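Local coordinates for protein tartronic semialdehyde reductase (Salmonella typhimurium, PDB 1YB4) that reduces tartronate semialdehyde (2-hydroxy-3-oxopropanoate) to (R)-glycerate, probably with NADH or NADPH as the hydride donor, at residues S96-I101 with D167-K172; P70-V75 with K104-R109; I136-E141 with I159-G164; D116-P121 with Q142-R147. One frame throughout, in Å; residues are numbered along the deposited sequence.

Contact 1 of 4, residues S96-I101 with D167-K172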
loop_
_atom_site.group_PDB
_atom_site.type_symbol
_atom_site.label_atom_id
_atom_site.label_comp_id
_atom_site.label_asym_id
_atom_site.label_seq_id
_atom_site.Cartn_x
_atom_site.Cartn_y
_atom_site.Cartn_z
ATOM N N SER A 96 -16.325 -1.322 26.557
ATOM C CA SER A 96 -15.214 -0.576 25.978
ATOM C C SER A 96 -14.807 -1.281 24.692
ATOM O O SER A 96 -15.158 -2.443 24.478
ATOM C CB SER A 96 -13.991 -0.589 26.901
ATOM O OG SER A 96 -14.299 -0.247 28.238
ATOM N N SER A 97 -14.078 -0.579 23.832
ATOM C CA SER A 97 -13.573 -1.191 22.609
ATOM C C SER A 97 -12.098 -1.442 22.891
ATOM O O SER A 97 -11.273 -0.524 22.850
ATOM C CB SER A 97 -13.725 -0.260 21.401
ATOM O OG SER A 97 -15.078 -0.126 21.036
ATOM N N ILE A 98 -11.779 -2.686 23.212
ATOM C CA ILE A 98 -10.406 -3.045 23.518
ATOM C C ILE A 98 -9.980 -4.233 22.671
ATOM O O ILE A 98 -10.681 -4.633 21.739
ATOM C CB ILE A 98 -10.237 -3.397 25.023
ATOM C CG1 ILE A 98 -10.846 -4.767 25.327
ATOM C CG2 ILE A 98 -10.933 -2.350 25.874
ATOM C CD1 ILE A 98 -10.759 -5.165 26.803
ATOM N N SER A 99 -8.839 -4.807 23.029
ATOM C CA SER A 99 -8.269 -5.922 22.308
ATOM C C SER A 99 -9.035 -7.222 22.393
ATOM O O SER A 99 -9.336 -7.706 23.479
ATOM C CB SER A 99 -6.840 -6.162 22.778
ATOM O OG SER A 99 -6.393 -7.434 22.351
ATOM N N PRO A 100 -9.349 -7.812 21.230
ATOM C CA PRO A 100 -10.082 -9.079 21.134
ATOM C C PRO A 100 -9.359 -10.228 21.846
ATOM O O PRO A 100 -9.972 -10.963 22.617
ATOM C CB PRO A 100 -10.190 -9.295 19.625
ATOM C CG PRO A 100 -10.274 -7.872 19.102
ATOM C CD PRO A 100 -9.196 -7.194 19.898
ATOM N N ILE A 101 -8.055 -10.362 21.589
ATOM C CA ILE A 101 -7.234 -11.405 22.212
ATOM C C ILE A 101 -7.190 -11.238 23.744
ATOM O O ILE A 101 -7.250 -12.223 24.494
ATOM C CB ILE A 101 -5.766 -11.376 21.680
ATOM C CG1 ILE A 101 -5.734 -11.624 20.169
ATOM C CG2 ILE A 101 -4.935 -12.427 22.385
ATOM C CD1 ILE A 101 -6.303 -10.491 19.343
ATOM N N ASP A 167 -15.790 -12.352 20.641
ATOM C CA ASP A 167 -16.407 -12.106 19.340
ATOM C C ASP A 167 -17.069 -10.742 19.304
ATOM O O ASP A 167 -17.330 -10.199 18.233
ATOM C CB ASP A 167 -17.446 -13.183 19.024
ATOM C CG ASP A 167 -16.818 -14.537 18.742
ATOM O OD1 ASP A 167 -15.587 -14.687 18.939
ATOM O OD2 ASP A 167 -17.564 -15.456 18.332
ATOM N N GLY A 168 -17.357 -10.197 20.478
ATOM C CA GLY A 168 -17.976 -8.887 20.536
ATOM C C GLY A 168 -16.942 -7.888 20.071
ATOM O O GLY A 168 -17.190 -7.071 19.180
ATOM N N GLN A 169 -15.762 -7.972 20.668
ATOM C CA GLN A 169 -14.674 -7.084 20.322
ATOM C C GLN A 169 -14.274 -7.309 18.871
ATOM O O GLN A 169 -14.069 -6.365 18.105
ATOM C CB GLN A 169 -13.481 -7.346 21.233
ATOM C CG GLN A 169 -13.746 -7.076 22.720
ATOM C CD GLN A 169 -14.192 -5.651 22.981
ATOM O OE1 GLN A 169 -14.152 -4.804 22.083
ATOM N NE2 GLN A 169 -14.619 -5.373 24.212
ATOM N N THR A 170 -14.177 -8.570 18.485
ATOM C CA THR A 170 -13.779 -8.865 17.133
ATOM C C THR A 170 -14.767 -8.262 16.146
ATOM O O THR A 170 -14.378 -7.828 15.049
ATOM C CB THR A 170 -13.677 -10.368 16.910
ATOM O OG1 THR A 170 -12.613 -10.896 17.714
ATOM C CG2 THR A 170 -13.430 -10.667 15.422
ATOM N N CYS A 171 -16.037 -8.212 16.541
ATOM C CA CYS A 171 -17.075 -7.671 15.669
ATOM C C CYS A 171 -16.914 -6.160 15.515
ATOM O O CYS A 171 -17.075 -5.610 14.427
ATOM C CB CYS A 171 -18.452 -8.002 16.230
ATOM S SG CYS A 171 -19.799 -7.687 15.075
ATOM N N LYS A 172 -16.592 -5.484 16.610
ATOM C CA LYS A 172 -16.399 -4.044 16.555
ATOM C C LYS A 172 -15.205 -3.707 15.650
ATOM O O LYS A 172 -15.306 -2.824 14.806
ATOM C CB LYS A 172 -16.160 -3.487 17.962
ATOM C CG LYS A 172 -15.845 -1.991 18.011
ATOM C CD LYS A 172 -16.991 -1.159 17.471
ATOM C CE LYS A 172 -16.668 0.325 17.531
ATOM N NZ LYS A 172 -16.236 0.723 18.904
#
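Gln169 reaches from the first turn of helix 167-195 into the loop ahead of helix 100-111 and grips its backbone with both ends of its amide. NE2 donates to Ser96 O at 3.0 Å; the bond is fairly straight, 163° at the hydrogen, and the acceptor lies in the plane of the amide. On the other branch OE1 takes a weak bond from Ile98 N, 3.4 Å away. Together the two bonds fix which way round the amide is turned. The chain gets there by a bend at chi2 (-58°), which carries CD toward the loop.

A second polar link joins Lys172 to Ser97. NZ donates to Ser97 OG at 2.6 Å, and the same nitrogen makes a further bond to Val122 O, so two oxygens hold NZ. Lys172 is the predicted active-site residue, so Ser97 and Val122 probably help position it.

The apolar part is small and lies at the start of helix 100-111. Pro100 crosses Gln169 at about a right angle, its CG 3.9 Å from Gln169 CB, while Pro100 CB lies 3.5 Å from Thr170 OG1. That hydroxyl is bonded to Gly166 O, just ahead of the helix.

The whole contact is buried where the Rossmann-type domain meets the long helix leading into the C-terminal domain. Pro121 of strand 115-123 packs against Ser97, Gln169 and Lys172, helix 69-77 lies against Ile98, and Ala196 and Ala206 of the second subunit pack on Thr170 and Cys171.

Contact 2 of 4, residues P70-V75 with K104-R109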
loop_
_atom_site.group_PDB
_atom_site.type_symbol
_atom_site.label_atom_id
_atom_site.label_comp_id
_atom_site.label_asym_id
_atom_site.label_seq_id
_atom_site.Cartn_x
_atom_site.Cartn_y
_atom_site.Cartn_z
ATOM N N PRO A 70 -5.592 -1.730 28.566
ATOM C CA PRO A 70 -4.947 -1.777 29.882
ATOM C C PRO A 70 -5.782 -1.249 31.049
ATOM O O PRO A 70 -5.719 -1.807 32.150
ATOM C CB PRO A 70 -3.664 -0.986 29.660
ATOM C CG PRO A 70 -3.322 -1.359 28.253
ATOM C CD PRO A 70 -4.665 -1.185 27.562
ATOM N N GLN A 71 -6.549 -0.180 30.814
ATOM C CA GLN A 71 -7.413 0.394 31.850
ATOM C C GLN A 71 -8.581 -0.536 32.177
ATOM O O GLN A 71 -9.159 -0.462 33.267
ATOM C CB GLN A 71 -7.984 1.728 31.416
ATOM C CG GLN A 71 -7.024 2.878 31.492
ATOM C CD GLN A 71 -7.703 4.169 31.111
ATOM O OE1 GLN A 71 -8.629 4.624 31.791
ATOM N NE2 GLN A 71 -7.268 4.761 30.004
ATOM N N VAL A 72 -8.946 -1.392 31.227
ATOM C CA VAL A 72 -10.014 -2.350 31.471
ATOM C C VAL A 72 -9.413 -3.487 32.298
ATOM O O VAL A 72 -10.106 -4.124 33.092
ATOM C CB VAL A 72 -10.593 -2.934 30.158
ATOM C CG1 VAL A 72 -11.212 -4.308 30.411
ATOM C CG2 VAL A 72 -11.653 -2.019 29.620
ATOM N N GLU A 73 -8.117 -3.732 32.126
ATOM C CA GLU A 73 -7.460 -4.807 32.861
ATOM C C GLU A 73 -7.262 -4.429 34.326
ATOM O O GLU A 73 -7.391 -5.271 35.216
ATOM C CB GLU A 73 -6.107 -5.141 32.239
ATOM C CG GLU A 73 -5.482 -6.394 32.823
ATOM C CD GLU A 73 -4.076 -6.650 32.312
ATOM O OE1 GLU A 73 -3.880 -6.665 31.072
ATOM O OE2 GLU A 73 -3.171 -6.843 33.157
ATOM N N ASP A 74 -6.956 -3.159 34.568
ATOM C CA ASP A 74 -6.739 -2.680 35.920
ATOM C C ASP A 74 -8.068 -2.623 36.667
ATOM O O ASP A 74 -8.135 -2.933 37.853
ATOM C CB ASP A 74 -6.088 -1.296 35.884
ATOM C CG ASP A 74 -5.530 -0.879 37.232
ATOM O OD1 ASP A 74 -5.138 0.299 37.365
ATOM O OD2 ASP A 74 -5.477 -1.724 38.153
ATOM N N VAL A 75 -9.129 -2.219 35.978
ATOM C CA VAL A 75 -10.432 -2.165 36.619
ATOM C C VAL A 75 -10.781 -3.575 37.053
ATOM O O VAL A 75 -11.337 -3.794 38.125
ATOM C CB VAL A 75 -11.528 -1.661 35.662
ATOM C CG1 VAL A 75 -12.904 -2.001 36.219
ATOM C CG2 VAL A 75 -11.401 -0.162 35.487
ATOM N N LYS A 104 -10.360 -12.197 25.545
ATOM C CA LYS A 104 -10.428 -13.643 25.676
ATOM C C LYS A 104 -9.911 -14.062 27.043
ATOM O O LYS A 104 -10.560 -14.843 27.736
ATOM C CB LYS A 104 -9.589 -14.324 24.591
ATOM C CG LYS A 104 -10.117 -14.180 23.159
ATOM C CD LYS A 104 -11.155 -15.247 22.811
ATOM C CE LYS A 104 -11.561 -15.178 21.336
ATOM N NZ LYS A 104 -10.440 -15.492 20.402
ATOM N N ARG A 105 -8.757 -13.538 27.448
ATOM C CA ARG A 105 -8.219 -13.935 28.742
ATOM C C ARG A 105 -8.802 -13.208 29.953
ATOM O O ARG A 105 -8.820 -13.757 31.051
ATOM C CB ARG A 105 -6.689 -13.864 28.751
ATOM C CG ARG A 105 -6.087 -12.488 28.839
ATOM C CD ARG A 105 -4.627 -12.598 29.279
ATOM N NE ARG A 105 -3.939 -11.311 29.276
ATOM C CZ ARG A 105 -3.625 -10.630 28.177
ATOM N NH1 ARG A 105 -3.936 -11.113 26.976
ATOM N NH2 ARG A 105 -2.995 -9.467 28.283
ATOM N N PHE A 106 -9.282 -11.985 29.777
ATOM C CA PHE A 106 -9.892 -11.281 30.904
ATOM C C PHE A 106 -11.127 -12.094 31.294
ATOM O O PHE A 106 -11.381 -12.362 32.474
ATOM C CB PHE A 106 -10.331 -9.871 30.498
ATOM C CG PHE A 106 -9.194 -8.921 30.242
ATOM C CD1 PHE A 106 -7.870 -9.351 30.307
ATOM C CD2 PHE A 106 -9.450 -7.584 29.936
ATOM C CE1 PHE A 106 -6.818 -8.461 30.071
ATOM C CE2 PHE A 106 -8.407 -6.686 29.697
ATOM C CZ PHE A 106 -7.086 -7.125 29.764
ATOM N N ALA A 107 -11.878 -12.495 30.270
ATOM C CA ALA A 107 -13.097 -13.272 30.433
ATOM C C ALA A 107 -12.875 -14.542 31.235
ATOM O O ALA A 107 -13.462 -14.706 32.302
ATOM C CB ALA A 107 -13.691 -13.617 29.064
ATOM N N GLN A 108 -12.031 -15.443 30.739
ATOM C CA GLN A 108 -11.811 -16.689 31.466
ATOM C C GLN A 108 -11.225 -16.461 32.854
ATOM O O GLN A 108 -11.382 -17.305 33.732
ATOM C CB GLN A 108 -10.937 -17.656 30.664
ATOM C CG GLN A 108 -9.496 -17.255 30.504
ATOM C CD GLN A 108 -8.728 -18.262 29.663
ATOM O OE1 GLN A 108 -8.744 -19.464 29.951
ATOM N NE2 GLN A 108 -8.049 -17.781 28.619
ATOM N N ARG A 109 -10.556 -15.327 33.060
ATOM C CA ARG A 109 -10.009 -15.033 34.378
ATOM C C ARG A 109 -11.195 -14.792 35.288
ATOM O O ARG A 109 -11.328 -15.424 36.329
ATOM C CB ARG A 109 -9.131 -13.785 34.363
ATOM C CG ARG A 109 -7.683 -14.033 34.010
ATOM C CD ARG A 109 -6.797 -13.057 34.769
ATOM N NE ARG A 109 -5.887 -12.314 33.901
ATOM C CZ ARG A 109 -5.169 -11.274 34.310
ATOM N NH1 ARG A 109 -5.264 -10.862 35.569
ATOM N NH2 ARG A 109 -4.361 -10.647 33.465
#
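Glu73 lies across the end of the Phe106 ring, and its carbon chain rather than its charge makes most of this contact. Starting at the backbone, CB sits 3.3 Å from Phe106 CZ. CG stands anti to the backbone N (chi1 -171°), which keeps it by the ring, 3.5 Å from the same CZ and little farther from CE1. The carboxyl carbon is still within 4.0 Å of CZ. At the tip the two oxygens part: OE1 stays by the ring, 3.6 Å from Phe106 CE1, and OE2 turns to Arg109. The carboxylate plane stands 76° from that of the ring.

The salt bridge from OE2 to Arg109 NH2 is a long one at 4.0 Å, with the guanidinium and carboxylate planes far from coplanar. It is probably a modest electrostatic pull rather than a tight clasp. The Arg109 guanidinium also has a cation-pi partner in Phe77. Arg105 is salt-bridged to Glu102 of its own helix, and Phe106 CE1 lies by one face of its guanidinium, toward the rim, though the position of NH2 is less certain.

Deeper in, Val72 CG1 meets the edge of the Phe106 ring near its plane, 3.7 Å from CE2, and gives the ring an aliphatic neighbour on the buried side.

Segments 70-75 and 104-109 of helices 69-77 and 100-111 run nearly parallel, 8° apart with their axes 11.3 Å from each other, so the large Phe106 ring bridges the gap. Thr69 and Leu76 of helix 69-77 also touch that ring, while Val72 leans on Val66 and Ser96 in neighbouring loops.

Contact 3 of 4, residues I136-E141 with I159-G164; sequences IMVGGE and ITLVGG
Leu161 CG stands anti to its backbone N, and chi2 of 56° then brings CD1 over the neighbouring strand. There CD1 lies 3.2 Å from Val138 O and close to Val138 CG1 as well. Val138 in turn has CG1 anti to its own N (chi1 -173°), placing that methyl on the leucine's side. On the same face of the sheet Ile136 and Ile159 lie side by side and point the same way, with CD1 of Ile136 close to CG1 of Ile159. The other face carries Met137, here selenomethionine, whose CB rests 3.8 Å from Val162 CG2.

Between the strands the backbones pair in parallel. Thr160 N bonds to Ile136 O and Val138 N to Thr160 O, each at 2.7 Å, and Val138 O takes Val162 N. Past Val138 the register slips by one residue in a beta bulge, after which Gly140 N reaches Gly163 O at 2.7 Å.

These strands are the two strands of a beta-alpha-beta unit, with helix 142-155 as the crossover, at one end of the Rossmann-type sheet. Phe145 of that helix packs on Val138, Ile159 and Leu161. The bulge is built around glycines, and the backbones come close there: Gly139 CA lies 3.2 Å from Gly163 O and 3.4 Å from Gly164 O. Gly140, at the turn out of the strand, has a phi of 159°, a backbone angle that suits glycine. Met137 and Val162 face helix 167-195, touching Cys171, while Arg202 of the second subunit packs on Val162.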
loop_
_atom_site.group_PDB
_atom_site.type_symbol
_atom_site.label_atom_id
_atom_site.label_comp_id
_atom_site.label_asym_id
_atom_site.label_seq_id
_atom_site.Cartn_x
_atom_site.Cartn_y
_atom_site.Cartn_z
ATOM N N ILE A 136 -24.879 -2.405 19.490
ATOM C CA ILE A 136 -24.148 -3.203 20.461
ATOM C C ILE A 136 -23.856 -4.630 19.988
ATOM O O ILE A 136 -24.778 -5.414 19.739
ATOM C CB ILE A 136 -24.943 -3.245 21.778
ATOM C CG1 ILE A 136 -25.229 -1.815 22.251
ATOM C CG2 ILE A 136 -24.180 -3.994 22.818
ATOM C CD1 ILE A 136 -26.193 -1.730 23.441
HETATM N N MSE A 137 -22.574 -4.968 19.855
HETATM C CA MSE A 137 -22.188 -6.309 19.426
HETATM C C MSE A 137 -21.691 -7.021 20.672
HETATM O O MSE A 137 -20.818 -6.520 21.373
HETATM C CB MSE A 137 -21.115 -6.231 18.343
HETATM C CG MSE A 137 -20.732 -4.813 18.003
HETATM SE SE MSE A 137 -20.386 -4.508 16.131
HETATM C CE MSE A 137 -20.517 -2.567 16.117
ATOM N N VAL A 138 -22.240 -8.203 20.932
ATOM C CA VAL A 138 -21.935 -8.934 22.152
ATOM C C VAL A 138 -21.323 -10.325 22.065
ATOM O O VAL A 138 -21.794 -11.189 21.319
ATOM C CB VAL A 138 -23.223 -9.076 23.017
ATOM C CG1 VAL A 138 -22.890 -9.694 24.366
ATOM C CG2 VAL A 138 -23.901 -7.724 23.190
ATOM N N GLY A 139 -20.300 -10.548 22.882
ATOM C CA GLY A 139 -19.662 -11.849 22.931
ATOM C C GLY A 139 -19.934 -12.464 24.294
ATOM O O GLY A 139 -19.726 -11.815 25.324
ATOM N N GLY A 140 -20.421 -13.704 24.305
ATOM C CA GLY A 140 -20.707 -14.367 25.562
ATOM C C GLY A 140 -21.695 -15.507 25.445
ATOM O O GLY A 140 -22.010 -15.960 24.343
ATOM N N GLU A 141 -22.170 -15.976 26.599
ATOM C CA GLU A 141 -23.144 -17.059 26.676
ATOM C C GLU A 141 -24.553 -16.488 26.546
ATOM O O GLU A 141 -24.888 -15.510 27.214
ATOM C CB GLU A 141 -22.998 -17.780 28.008
ATOM C CG GLU A 141 -21.828 -18.732 28.040
ATOM C CD GLU A 141 -21.073 -18.693 29.353
ATOM O OE1 GLU A 141 -20.285 -19.633 29.595
ATOM O OE2 GLU A 141 -21.249 -17.728 30.135
ATOM N N ILE A 159 -28.815 -4.486 18.926
ATOM C CA ILE A 159 -28.048 -5.311 19.840
ATOM C C ILE A 159 -27.932 -6.634 19.138
ATOM O O ILE A 159 -28.915 -7.160 18.630
ATOM C CB ILE A 159 -28.757 -5.521 21.191
ATOM C CG1 ILE A 159 -28.842 -4.196 21.952
ATOM C CG2 ILE A 159 -27.989 -6.538 22.024
ATOM C CD1 ILE A 159 -29.988 -3.310 21.554
ATOM N N THR A 160 -26.728 -7.173 19.106
ATOM C CA THR A 160 -26.510 -8.425 18.421
ATOM C C THR A 160 -25.547 -9.297 19.187
ATOM O O THR A 160 -24.454 -8.856 19.539
ATOM C CB THR A 160 -25.920 -8.182 17.013
ATOM O OG1 THR A 160 -26.858 -7.458 16.216
ATOM C CG2 THR A 160 -25.578 -9.494 16.339
ATOM N N LEU A 161 -25.962 -10.528 19.458
ATOM C CA LEU A 161 -25.093 -11.471 20.139
ATOM C C LEU A 161 -24.317 -12.045 18.974
ATOM O O LEU A 161 -24.888 -12.725 18.118
ATOM C CB LEU A 161 -25.894 -12.568 20.831
ATOM C CG LEU A 161 -25.037 -13.540 21.645
ATOM C CD1 LEU A 161 -24.205 -12.777 22.660
ATOM C CD2 LEU A 161 -25.937 -14.562 22.333
ATOM N N VAL A 162 -23.023 -11.749 18.931
ATOM C CA VAL A 162 -22.166 -12.194 17.836
ATOM C C VAL A 162 -21.609 -13.608 18.013
ATOM O O VAL A 162 -21.434 -14.334 17.032
ATOM C CB VAL A 162 -20.988 -11.208 17.637
ATOM C CG1 VAL A 162 -20.086 -11.698 16.533
ATOM C CG2 VAL A 162 -21.521 -9.817 17.293
ATOM N N GLY A 163 -21.342 -13.993 19.261
ATOM C CA GLY A 163 -20.800 -15.308 19.546
ATOM C C GLY A 163 -20.296 -15.350 20.973
ATOM O O GLY A 163 -20.814 -14.648 21.840
ATOM N N GLY A 164 -19.275 -16.165 21.215
ATOM C CA GLY A 164 -18.717 -16.282 22.544
ATOM C C GLY A 164 -17.788 -15.138 22.878
ATOM O O GLY A 164 -17.478 -14.319 22.014
#

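Contact 4 of 4, residues D116-P121 with Q142-R147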
loop_
_atom_site.group_PDB
_atom_site.type_symbol
_atom_site.label_atom_id
_atom_site.label_comp_id
_atom_site.label_asym_id
_atom_site.label_seq_id
_atom_site.Cartn_x
_atom_site.Cartn_y
_atom_site.Cartn_z
ATOM N N ASP A 116 -19.886 -14.213 35.301
ATOM C CA ASP A 116 -20.091 -14.263 33.861
ATOM C C ASP A 116 -19.503 -12.983 33.261
ATOM O O ASP A 116 -19.392 -11.956 33.943
ATOM C CB ASP A 116 -21.579 -14.377 33.532
ATOM C CG ASP A 116 -22.141 -15.751 33.850
ATOM O OD1 ASP A 116 -21.560 -16.756 33.385
ATOM O OD2 ASP A 116 -23.165 -15.826 34.557
ATOM N N TYR A 117 -19.122 -13.056 31.987
ATOM C CA TYR A 117 -18.513 -11.931 31.286
ATOM C C TYR A 117 -19.113 -11.755 29.905
ATOM O O TYR A 117 -19.251 -12.712 29.143
ATOM C CB TYR A 117 -17.007 -12.179 31.146
ATOM C CG TYR A 117 -16.181 -11.011 30.637
ATOM C CD1 TYR A 117 -15.282 -10.354 31.482
ATOM C CD2 TYR A 117 -16.280 -10.574 29.315
ATOM C CE1 TYR A 117 -14.494 -9.294 31.028
ATOM C CE2 TYR A 117 -15.502 -9.511 28.852
ATOM C CZ TYR A 117 -14.612 -8.879 29.714
ATOM O OH TYR A 117 -13.834 -7.839 29.264
ATOM N N LEU A 118 -19.488 -10.525 29.595
ATOM C CA LEU A 118 -20.013 -10.216 28.279
ATOM C C LEU A 118 -19.150 -9.084 27.760
ATOM O O LEU A 118 -18.989 -8.079 28.450
ATOM C CB LEU A 118 -21.461 -9.712 28.329
ATOM C CG LEU A 118 -22.667 -10.596 28.643
ATOM C CD1 LEU A 118 -23.934 -9.782 28.372
ATOM C CD2 LEU A 118 -22.642 -11.871 27.801
ATOM N N ASP A 119 -18.552 -9.248 26.585
ATOM C CA ASP A 119 -17.791 -8.146 26.021
ATOM C C ASP A 119 -18.772 -7.612 24.997
ATOM O O ASP A 119 -19.171 -8.313 24.071
ATOM C CB ASP A 119 -16.477 -8.601 25.362
ATOM C CG ASP A 119 -16.661 -9.750 24.379
ATOM O OD1 ASP A 119 -16.932 -10.888 24.814
ATOM O OD2 ASP A 119 -16.516 -9.518 23.163
ATOM N N ALA A 120 -19.212 -6.381 25.200
ATOM C CA ALA A 120 -20.172 -5.798 24.290
ATOM C C ALA A 120 -19.756 -4.402 23.825
ATOM O O ALA A 120 -20.359 -3.388 24.218
ATOM C CB ALA A 120 -21.551 -5.754 24.948
ATOM N N PRO A 121 -18.697 -4.328 22.999
ATOM C CA PRO A 121 -18.245 -3.030 22.495
ATOM C C PRO A 121 -19.435 -2.320 21.855
ATOM O O PRO A 121 -20.397 -2.972 21.425
ATOM C CB PRO A 121 -17.168 -3.404 21.476
ATOM C CG PRO A 121 -17.487 -4.848 21.108
ATOM C CD PRO A 121 -17.893 -5.425 22.432
ATOM N N GLN A 142 -25.376 -17.101 25.701
ATOM C CA GLN A 142 -26.743 -16.621 25.476
ATOM C C GLN A 142 -27.574 -16.253 26.715
ATOM O O GLN A 142 -28.090 -15.138 26.792
ATOM C CB GLN A 142 -27.519 -17.615 24.610
ATOM C CG GLN A 142 -28.849 -17.063 24.137
ATOM C CD GLN A 142 -29.380 -17.796 22.932
ATOM O OE1 GLN A 142 -28.615 -18.145 22.026
ATOM N NE2 GLN A 142 -30.691 -18.025 22.898
ATOM N N LYS A 143 -27.716 -17.173 27.669
ATOM C CA LYS A 143 -28.494 -16.888 28.889
ATOM C C LYS A 143 -27.994 -15.597 29.570
ATOM O O LYS A 143 -28.790 -14.800 30.067
ATOM C CB LYS A 143 -28.383 -18.047 29.889
ATOM C CG LYS A 143 -28.749 -19.429 29.343
ATOM C CD LYS A 143 -30.235 -19.681 29.320
ATOM C CE LYS A 143 -30.527 -21.062 28.757
ATOM N NZ LYS A 143 -29.859 -22.150 29.523
ATOM N N VAL A 144 -26.673 -15.413 29.604
ATOM C CA VAL A 144 -26.072 -14.222 30.196
ATOM C C VAL A 144 -26.506 -13.018 29.364
ATOM O O VAL A 144 -26.928 -11.983 29.893
ATOM C CB VAL A 144 -24.536 -14.311 30.176
ATOM C CG1 VAL A 144 -23.936 -13.119 30.895
ATOM C CG2 VAL A 144 -24.084 -15.614 30.804
ATOM N N PHE A 145 -26.392 -13.160 28.051
ATOM C CA PHE A 145 -26.800 -12.109 27.136
ATOM C C PHE A 145 -28.284 -11.815 27.369
ATOM O O PHE A 145 -28.679 -10.659 27.469
ATOM C CB PHE A 145 -26.595 -12.554 25.683
ATOM C CG PHE A 145 -27.247 -11.644 24.672
ATOM C CD1 PHE A 145 -26.556 -10.564 24.134
ATOM C CD2 PHE A 145 -28.572 -11.851 24.283
ATOM C CE1 PHE A 145 -27.163 -9.701 23.227
ATOM C CE2 PHE A 145 -29.197 -10.996 23.376
ATOM C CZ PHE A 145 -28.488 -9.916 22.845
ATOM N N ASP A 146 -29.099 -12.866 27.454
ATOM C CA ASP A 146 -30.537 -12.709 27.670
ATOM C C ASP A 146 -30.844 -11.969 28.959
ATOM O O ASP A 146 -31.811 -11.213 29.029
ATOM C CB ASP A 146 -31.236 -14.068 27.708
ATOM C CG ASP A 146 -31.376 -14.702 26.330
ATOM O OD1 ASP A 146 -31.692 -13.968 25.375
ATOM O OD2 ASP A 146 -31.186 -15.938 26.204
ATOM N N ARG A 147 -30.016 -12.189 29.977
ATOM C CA ARG A 147 -30.194 -11.555 31.285
ATOM C C ARG A 147 -29.946 -10.051 31.289
ATOM O O ARG A 147 -30.690 -9.291 31.904
ATOM C CB ARG A 147 -29.280 -12.225 32.314
ATOM C CG ARG A 147 -29.369 -11.645 33.718
ATOM C CD ARG A 147 -28.819 -12.635 34.727
ATOM N NE ARG A 147 -27.371 -12.801 34.634
ATOM C CZ ARG A 147 -26.747 -13.979 34.677
ATOM N NH1 ARG A 147 -27.450 -15.100 34.802
ATOM N NH2 ARG A 147 -25.420 -14.041 34.608
HETATM O O HOH W 1 -25.219 -17.376 35.007
#
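Val144 wedges its two methyls between Asp116 and Leu118, and there the contact is close. CG1 sits 3.6 Å from Leu118 CD2 and equally near CG, the two side chains lying alongside with opposite headings. CG2 goes to the aspartate instead, 3.6 Å from Asp116 CG. With CG1 anti to the backbone N, the valine can touch both residues of the strand at once. Leu118 also sends CD1 toward the helix backbone, 3.9 Å from Phe145 CA. The packing continues into the sheet: Val138 touches both Leu118 and Phe145, and Val93 lies by Leu118.

One turn along the helix the packing gives way to a polar, more open rim. Arg147 NH2 donates to Asp116 OD2 at 2.9 Å, a salt bridge with an angle of 144° at the hydrogen. The oxygen lies in the guanidinium plane, but the nitrogen meets it on the anti side, 28° out of the carboxylate plane. A water closes the triangle, donating to Asp116 OD2 at 2.6 Å and accepting a longer bond from Arg147 NH1. NH2 has a further partner in Thr91 of strand 90-94.

Segment 142-147 of the helix crosses strand 116-119 steeply, at 74°, as it covers this face of the sheet. Asp116 OD1 comes close to Glu141 OE2, a pair of like charges, so the arginine on OD2 probably offsets some of the repulsion. The valine and leucine are shielded in the interior, whereas the Asp116-Arg147 ion pair, with its water, is probably screened by solvent.

Overall arrangement
Contact 1 is the deepest of the four, about 9 Å from the chain centre to its own, and the one that holds the predicted active-site residue; it relies on polar grips between a loop and a helix start. Contacts 2 and 4 lie farther out, their centres about 17 Å from that of the chain, and each pairs apolar packing with a charged rim, loose in contact 2 and water-linked in contact 4. Contact 3 is mostly backbone pairing within the sheet. Helix 100-111 serves contacts 1 and 2, whose Ile98 and Phe106 touch. Contact 4 packs the crossover helix of contact 3's beta-alpha-beta unit on the neighbouring strand, while Cys171 and Met137 link contact 1 to contact 3.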